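Local atomic coordinates of Mgp-operon protein 3 (Mycoplasma pneumoniae, PDB entry 6RJ1), a protein that is a cell-surface adhesin component, which probably works in attaching the bacterium to host cells through sugar receptors. Residues Asp10-Thr15 with Ser39-Asp44; Lys52-Val57 with Ala456-Leu461. All coordinates share one frame; numbering follows the deposited sequence. Where two conformers were deposited one is given.

Contacts 1 and 2 lie side by side, their centres about 12 Å apart, in the region of an eight-stranded mixed sheet. Strand 40-48 is an outermost strand of it, and strand 52-59 is its neighbour. Contact 1 sets the turn of an N-terminal hairpin against the first of these. Contact 2 packs the second against strand 457-461, at the far end of the sheet. A classic beta bulge joins them: V43 N lies 2.8 Å from L56 O and D44 O lies 2.8 Å from L56 N, both probable hydrogen bonds. D44 OD2 accepts a hydrogen bond from L458 N, so the end strands of the sheet meet directly. Hydrogen bonds dominate contact 1, apolar packing contact 2.

Contact 1: residues Asp10-Thr15 with Ser39-Asp44; sequences DHNTLT and SYELVD
A type II' beta turn from D10 to T13 closes the hairpin of strands 6-10 and 13-17, and N12 in this turn grips the backbone of strand 40-48. The N12 amide uses both its polar atoms. OD1 accepts a nearly straight hydrogen bond from L42 N (2.8 Å, N-H...O 164°), with the donor tilted 32° from the carbonyl plane. ND2 donates to Y40 O at 3.2 Å, and that bond is more bent. Two bonds from one flat group fix its rotation. The chi1 of N12 (-71°) sets CG beside the backbone N, and the amide beyond it reaches L42 N and Y40 O. The hairpin belongs to a small antiparallel sheet with strand 28-29, so N12 ties this sheet to the edge of the larger one. Y40 O also accepts from K375 NZ. L42 points at the turn: its CB lies 3.7 Å from H11 O. Its CD2 meets L14 CD2 at 3.9 Å, where the two side chains cross at about a right angle. L14 also touches V30 of helix 30-33 and L53 of strand 52-59. E41 OE2 has a long, weak ion pair with R58.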
ATOM      1  N   ASP A  10       0.474 -23.410  11.086  1.00 71.52           N
ATOM      2  CA  ASP A  10       1.889 -23.711  11.279  1.00 71.27           C
ATOM      3  C   ASP A  10       2.409 -24.010   9.869  1.00 73.49           C
ATOM      4  O   ASP A  10       2.285 -25.143   9.373  1.00 72.86           O
ATOM      5  CB  ASP A  10       2.147 -24.861  12.268  1.00 73.45           C
ATOM      6  CG  ASP A  10       3.625 -25.089  12.576  1.00 87.43           C
ATOM      7  OD1 ASP A  10       4.442 -24.160  12.333  1.00 87.09           O
ATOM      8  OD2 ASP A  10       3.967 -26.190  13.069  1.00 96.43           O
ATOM      9  N   HIS A  11       2.955 -22.960   9.223  0.50 69.20           N
ATOM     10  CA  HIS A  11       3.461 -22.909   7.853  0.50 68.88           C
ATOM     11  C   HIS A  11       2.390 -23.346   6.823  0.50 72.06           C
ATOM     12  O   HIS A  11       1.610 -22.494   6.391  0.50 71.73           O
ATOM     13  CB  HIS A  11       4.810 -23.641   7.661  0.50 69.83           C
ATOM     14  CG  HIS A  11       5.322 -23.552   6.251  0.50 73.43           C
ATOM     15  ND1 HIS A  11       5.647 -24.687   5.530  0.50 75.13           N
ATOM     16  CD2 HIS A  11       5.466 -22.470   5.447  0.50 75.34           C
ATOM     17  CE1 HIS A  11       5.993 -24.260   4.325  0.50 74.66           C
ATOM     18  NE2 HIS A  11       5.913 -22.933   4.231  0.50 75.07           N
ATOM     19  N   ASN A  12       2.348 -24.645   6.439  1.00 67.88           N
ATOM     20  CA  ASN A  12       1.379 -25.157   5.450  1.00 67.21           C
ATOM     21  C   ASN A  12       0.291 -26.034   6.065  1.00 70.68           C
ATOM     22  O   ASN A  12      -0.586 -26.522   5.352  1.00 68.91           O
ATOM     23  CB  ASN A  12       2.082 -25.889   4.295  1.00 64.43           C
ATOM     24  CG  ASN A  12       2.859 -25.015   3.340  1.00 74.08           C
ATOM     25  OD1 ASN A  12       2.708 -23.787   3.266  1.00 64.84           O
ATOM     26  ND2 ASN A  12       3.713 -25.648   2.573  1.00 67.06           N
ATOM     27  N   THR A  13       0.339 -26.201   7.390  1.00 69.05           N
ATOM     28  CA  THR A  13      -0.595 -27.025   8.140  1.00 69.57           C
ATOM     29  C   THR A  13      -1.577 -26.186   8.949  1.00 74.94           C
ATOM     30  O   THR A  13      -1.164 -25.263   9.650  1.00 75.60           O
ATOM     31  CB  THR A  13       0.172 -28.062   8.988  1.00 72.17           C
ATOM     32  OG1 THR A  13       1.017 -28.812   8.113  1.00 71.09           O
ATOM     33  CG2 THR A  13      -0.752 -29.018   9.729  1.00 67.82           C
ATOM     34  N   LEU A  14      -2.879 -26.514   8.825  1.00 71.17           N
ATOM     35  CA  LEU A  14      -3.978 -25.914   9.570  1.00 70.63           C
ATOM     36  C   LEU A  14      -4.463 -26.999  10.526  1.00 76.80           C
ATOM     37  O   LEU A  14      -5.052 -27.991  10.082  1.00 77.02           O
ATOM     38  CB  LEU A  14      -5.098 -25.420   8.632  1.00 69.94           C
ATOM     39  CG  LEU A  14      -4.722 -24.282   7.665  1.00 73.74           C
ATOM     40  CD1 LEU A  14      -5.853 -23.971   6.729  1.00 73.90           C
ATOM     41  CD2 LEU A  14      -4.303 -23.024   8.402  1.00 72.62           C
ATOM     42  N   THR A  15      -4.133 -26.860  11.829  1.00 74.20           N
ATOM     43  CA  THR A  15      -4.456 -27.874  12.837  1.00 74.13           C
ATOM     44  C   THR A  15      -5.692 -27.488  13.694  1.00 78.53           C
ATOM     45  O   THR A  15      -5.785 -26.355  14.171  1.00 78.00           O
ATOM     46  CB  THR A  15      -3.194 -28.215  13.678  1.00 80.81           C
ATOM     47  OG1 THR A  15      -2.166 -28.753  12.856  1.00 82.03           O
ATOM     48  CG2 THR A  15      -3.451 -29.195  14.803  1.00 81.40           C
ATOM     49  N   SER A  39       7.413 -26.466  -3.282  1.00 69.02           N
ATOM     50  CA  SER A  39       7.743 -25.027  -3.285  1.00 68.69           C
ATOM     51  C   SER A  39       6.557 -24.127  -2.915  1.00 72.91           C
ATOM     52  O   SER A  39       6.759 -22.943  -2.608  1.00 72.95           O
ATOM     53  CB  SER A  39       8.316 -24.596  -4.629  1.00 71.40           C
ATOM     54  OG  SER A  39       7.365 -24.760  -5.668  1.00 79.53           O
ATOM     55  N   TYR A  40       5.325 -24.676  -2.969  1.00 68.76           N
ATOM     56  CA  TYR A  40       4.130 -23.930  -2.610  1.00 68.36           C
ATOM     57  C   TYR A  40       4.093 -23.637  -1.128  1.00 71.78           C
ATOM     58  O   TYR A  40       4.520 -24.452  -0.311  1.00 71.61           O
ATOM     59  CB  TYR A  40       2.852 -24.607  -3.093  1.00 69.77           C
ATOM     60  CG  TYR A  40       2.566 -24.358  -4.556  1.00 71.47           C
ATOM     61  CD1 TYR A  40       1.945 -23.185  -4.975  1.00 73.24           C
ATOM     62  CD2 TYR A  40       2.904 -25.301  -5.521  1.00 72.17           C
ATOM     63  CE1 TYR A  40       1.681 -22.950  -6.322  1.00 73.05           C
ATOM     64  CE2 TYR A  40       2.636 -25.083  -6.869  1.00 72.93           C
ATOM     65  CZ  TYR A  40       2.024 -23.905  -7.265  1.00 80.21           C
ATOM     66  OH  TYR A  40       1.737 -23.702  -8.591  1.00 80.74           O
ATOM     67  N   GLU A  41       3.630 -22.437  -0.799  1.00 67.95           N
ATOM     68  CA  GLU A  41       3.576 -21.891   0.543  1.00 67.14           C
ATOM     69  C   GLU A  41       2.184 -21.284   0.778  1.00 68.74           C
ATOM     70  O   GLU A  41       1.686 -20.537  -0.069  1.00 67.37           O
ATOM     71  CB  GLU A  41       4.701 -20.841   0.671  1.00 68.66           C
ATOM     72  CG  GLU A  41       4.747 -20.041   1.964  1.00 86.45           C
ATOM     73  CD  GLU A  41       5.166 -18.583   1.803  1.00115.58           C
ATOM     74  OE1 GLU A  41       6.170 -18.193   2.441  1.00111.50           O
ATOM     75  OE2 GLU A  41       4.500 -17.831   1.049  1.00106.77           O
ATOM     76  N   LEU A  42       1.549 -21.640   1.920  1.00 63.75           N
ATOM     77  CA  LEU A  42       0.238 -21.120   2.300  1.00 62.38           C
ATOM     78  C   LEU A  42       0.407 -19.673   2.776  1.00 66.54           C
ATOM     79  O   LEU A  42       1.176 -19.421   3.705  1.00 65.85           O
ATOM     80  CB  LEU A  42      -0.422 -22.026   3.353  1.00 61.74           C
ATOM     81  CG  LEU A  42      -1.664 -21.483   4.064  1.00 66.22           C
ATOM     82  CD1 LEU A  42      -2.835 -21.331   3.119  1.00 66.25           C
ATOM     83  CD2 LEU A  42      -2.041 -22.359   5.239  1.00 68.63           C
ATOM     84  N   VAL A  43      -0.269 -18.724   2.089  1.00 64.04           N
ATOM     85  CA  VAL A  43      -0.187 -17.266   2.313  1.00 63.90           C
ATOM     86  C   VAL A  43      -1.360 -16.740   3.128  1.00 66.73           C
ATOM     87  O   VAL A  43      -1.169 -15.867   3.969  1.00 66.48           O
ATOM     88  CB  VAL A  43      -0.066 -16.465   0.986  1.00 68.54           C
ATOM     89  CG1 VAL A  43       0.546 -15.094   1.226  1.00 69.03           C
ATOM     90  CG2 VAL A  43       0.736 -17.220  -0.053  1.00 68.32           C
ATOM     91  N   ASP A  44      -2.572 -17.218   2.837  1.00 63.62           N
ATOM     92  CA  ASP A  44      -3.803 -16.797   3.514  1.00 63.51           C
ATOM     93  C   ASP A  44      -4.818 -17.907   3.403  1.00 65.84           C
ATOM     94  O   ASP A  44      -4.722 -18.740   2.506  1.00 65.80           O
ATOM     95  CB  ASP A  44      -4.360 -15.487   2.888  1.00 65.48           C
ATOM     96  CG  ASP A  44      -5.419 -14.751   3.705  1.00 76.46           C
ATOM     97  OD1 ASP A  44      -5.713 -15.192   4.850  1.00 77.99           O
ATOM     98  OD2 ASP A  44      -5.947 -13.727   3.209  1.00 80.99           O
TER

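Contact 2: residues Lys52-Val57 with Ala456-Leu461; sequences KLVALV and AQLAYL
Strands 52-57 and 457-461 run roughly antiparallel, at 155°, their axes approaching to 7.7 Å at the closest. No clear hydrogen bond links the two segments. V54 lies across from Y460, and L56 from L458. The strands belong to one mixed sheet, with five others between them in its order. The sheet therefore curls back on itself, and side chains of its second strand pack on those of the last.

L458 meets the strand chiefly through CD2, with CD1 beside V54 CG1. The L458 CD2 lies 3.4 Å from L56 CB, 3.7 Å from A55 C and 3.9 Å from V54 CG1. L56 reaches back toward the start of the other segment. Its CD2 lies 3.6 Å from A456 C, close to the A456-Q457 peptide. V54 divides its two methyls: CG1 meets L458, and CG2 lies 4.1 Å from Y460 CD2, obliquely to the ring. The V54 and Y460 side chains cross at about a right angle.

At the other end, K52 bends at chi2 and chi3. Its CE passes obliquely by the Y460 ring, 3.7 Å from CZ, and its NZ lies 3.1 Å from Y460 OH. Both groups share E483: K52 NZ makes a salt bridge to OE1, and Y460 OH hydrogen-bonds OE2. Thus the buried middle of the contact is held by apolar packing, while one carboxylate ties its polar end and would be expected to balance the lysine charge there.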
ATOM      1  N   LYS A  52     -16.899 -25.319   4.558  1.00 83.40           N
ATOM      2  CA  LYS A  52     -15.911 -24.841   3.588  1.00 82.48           C
ATOM      3  C   LYS A  52     -14.661 -24.187   4.192  1.00 84.92           C
ATOM      4  O   LYS A  52     -14.735 -23.493   5.210  1.00 84.76           O
ATOM      5  CB  LYS A  52     -16.590 -23.878   2.593  1.00 84.43           C
ATOM      6  CG  LYS A  52     -15.791 -23.542   1.325  1.00 86.15           C
ATOM      7  CD  LYS A  52     -16.642 -23.637   0.066  1.00 87.92           C
ATOM      8  CE  LYS A  52     -17.617 -22.493  -0.101  1.00 88.12           C
ATOM      9  NZ  LYS A  52     -18.712 -22.849  -1.042  1.00 90.03           N
ATOM     10  N   LEU A  53     -13.516 -24.411   3.527  1.00 79.34           N
ATOM     11  CA  LEU A  53     -12.222 -23.831   3.854  1.00 78.49           C
ATOM     12  C   LEU A  53     -11.531 -23.446   2.549  1.00 80.06           C
ATOM     13  O   LEU A  53     -11.315 -24.291   1.680  1.00 79.98           O
ATOM     14  CB  LEU A  53     -11.358 -24.781   4.700  1.00 78.66           C
ATOM     15  CG  LEU A  53      -9.966 -24.277   5.091  1.00 83.47           C
ATOM     16  CD1 LEU A  53     -10.037 -23.239   6.211  1.00 83.88           C
ATOM     17  CD2 LEU A  53      -9.094 -25.429   5.510  1.00 86.47           C
ATOM     18  N   VAL A  54     -11.232 -22.154   2.410  1.00 74.01           N
ATOM     19  CA  VAL A  54     -10.586 -21.564   1.242  1.00 72.65           C
ATOM     20  C   VAL A  54      -9.142 -21.207   1.611  1.00 74.36           C
ATOM     21  O   VAL A  54      -8.919 -20.606   2.659  1.00 74.12           O
ATOM     22  CB  VAL A  54     -11.391 -20.332   0.739  1.00 76.19           C
ATOM     23  CG1 VAL A  54     -10.751 -19.713  -0.495  1.00 75.47           C
ATOM     24  CG2 VAL A  54     -12.848 -20.703   0.462  1.00 76.25           C
ATOM     25  N   ALA A  55      -8.167 -21.594   0.768  1.00 69.12           N
ATOM     26  CA  ALA A  55      -6.745 -21.305   1.001  1.00 68.06           C
ATOM     27  C   ALA A  55      -6.100 -20.623  -0.214  1.00 71.18           C
ATOM     28  O   ALA A  55      -6.613 -20.735  -1.323  1.00 71.11           O
ATOM     29  CB  ALA A  55      -5.997 -22.586   1.360  1.00 68.45           C
ATOM     30  N   LEU A  56      -4.995 -19.895   0.008  1.00 66.41           N
ATOM     31  CA  LEU A  56      -4.227 -19.193  -1.018  1.00 65.36           C
ATOM     32  C   LEU A  56      -2.774 -19.654  -0.928  1.00 69.57           C
ATOM     33  O   LEU A  56      -2.142 -19.541   0.128  1.00 70.08           O
ATOM     34  CB  LEU A  56      -4.327 -17.668  -0.822  1.00 65.09           C
ATOM     35  CG  LEU A  56      -3.606 -16.766  -1.835  1.00 68.98           C
ATOM     36  CD1 LEU A  56      -4.091 -17.021  -3.257  1.00 68.80           C
ATOM     37  CD2 LEU A  56      -3.779 -15.310  -1.476  1.00 69.49           C
ATOM     38  N   VAL A  57      -2.256 -20.185  -2.030  1.00 65.08           N
ATOM     39  CA  VAL A  57      -0.886 -20.701  -2.085  1.00 64.39           C
ATOM     40  C   VAL A  57      -0.095 -20.122  -3.264  1.00 67.75           C
ATOM     41  O   VAL A  57      -0.652 -19.931  -4.350  1.00 67.29           O
ATOM     42  CB  VAL A  57      -0.825 -22.265  -2.073  1.00 67.38           C
ATOM     43  CG1 VAL A  57      -1.253 -22.845  -0.725  1.00 66.69           C
ATOM     44  CG2 VAL A  57      -1.630 -22.873  -3.220  1.00 66.84           C
ATOM     45  N   ALA A 456      -1.417 -12.384  -2.281  1.00 64.30           N
ATOM     46  CA  ALA A 456      -1.151 -12.294  -0.846  1.00 64.20           C
ATOM     47  C   ALA A 456      -2.366 -12.435   0.092  1.00 68.87           C
ATOM     48  O   ALA A 456      -2.228 -13.045   1.158  1.00 67.42           O
ATOM     49  CB  ALA A 456      -0.423 -10.985  -0.548  1.00 64.65           C
ATOM     50  N   GLN A 457      -3.517 -11.830  -0.253  1.00 66.55           N
ATOM     51  CA  GLN A 457      -4.692 -11.843   0.631  1.00 66.67           C
ATOM     52  C   GLN A 457      -5.965 -12.229  -0.103  1.00 70.86           C
ATOM     53  O   GLN A 457      -6.175 -11.765  -1.223  1.00 70.72           O
ATOM     54  CB  GLN A 457      -4.887 -10.451   1.272  1.00 68.14           C
ATOM     55  CG  GLN A 457      -3.664  -9.869   1.964  1.00 71.53           C
ATOM     56  CD  GLN A 457      -3.969  -8.524   2.554  1.00 82.52           C
ATOM     57  OE1 GLN A 457      -4.626  -8.425   3.595  1.00 80.74           O
ATOM     58  NE2 GLN A 457      -3.496  -7.461   1.904  1.00 66.38           N
ATOM     59  N   LEU A 458      -6.845 -13.021   0.538  1.00 68.07           N
ATOM     60  CA  LEU A 458      -8.102 -13.423  -0.094  1.00 67.88           C
ATOM     61  C   LEU A 458      -9.358 -13.143   0.751  1.00 72.56           C
ATOM     62  O   LEU A 458      -9.278 -12.827   1.939  1.00 72.56           O
ATOM     63  CB  LEU A 458      -8.097 -14.896  -0.598  1.00 67.93           C
ATOM     64  CG  LEU A 458      -7.917 -16.079   0.380  1.00 72.40           C
ATOM     65  CD1 LEU A 458      -9.168 -16.374   1.134  1.00 72.62           C
ATOM     66  CD2 LEU A 458      -7.695 -17.337  -0.385  1.00 75.09           C
ATOM     67  N   ALA A 459     -10.525 -13.277   0.092  1.00 69.59           N
ATOM     68  CA  ALA A 459     -11.869 -13.113   0.632  1.00 69.04           C
ATOM     69  C   ALA A 459     -12.838 -13.902  -0.233  1.00 74.21           C
ATOM     70  O   ALA A 459     -12.687 -13.938  -1.460  1.00 73.50           O
ATOM     71  CB  ALA A 459     -12.261 -11.644   0.636  1.00 69.52           C
ATOM     72  N   TYR A 460     -13.825 -14.550   0.410  1.00 72.19           N
ATOM     73  CA  TYR A 460     -14.854 -15.323  -0.279  1.00 72.54           C
ATOM     74  C   TYR A 460     -16.201 -14.640  -0.078  1.00 78.43           C
ATOM     75  O   TYR A 460     -16.571 -14.327   1.053  1.00 78.25           O
ATOM     76  CB  TYR A 460     -14.879 -16.787   0.211  1.00 73.82           C
ATOM     77  CG  TYR A 460     -15.970 -17.628  -0.420  1.00 76.76           C
ATOM     78  CD1 TYR A 460     -17.270 -17.602   0.074  1.00 79.42           C
ATOM     79  CD2 TYR A 460     -15.702 -18.450  -1.510  1.00 77.79           C
ATOM     80  CE1 TYR A 460     -18.282 -18.364  -0.507  1.00 80.86           C
ATOM     81  CE2 TYR A 460     -16.707 -19.221  -2.100  1.00 78.81           C
ATOM     82  CZ  TYR A 460     -17.994 -19.179  -1.588  1.00 87.63           C
ATOM     83  OH  TYR A 460     -18.999 -19.933  -2.145  1.00 90.99           O
ATOM     84  N   LEU A 461     -16.931 -14.425  -1.174  1.00 77.37           N
ATOM     85  CA  LEU A 461     -18.252 -13.806  -1.156  1.00 78.64           C
ATOM     86  C   LEU A 461     -19.183 -14.434  -2.191  1.00 85.71           C
ATOM     87  O   LEU A 461     -19.101 -14.110  -3.380  1.00 86.02           O
ATOM     88  CB  LEU A 461     -18.164 -12.273  -1.344  1.00 78.85           C
ATOM     89  CG  LEU A 461     -19.468 -11.476  -1.117  1.00 83.73           C
ATOM     90  CD1 LEU A 461     -19.805 -11.372   0.358  1.00 84.14           C
ATOM     91  CD2 LEU A 461     -19.388 -10.090  -1.739  1.00 84.57           C
TER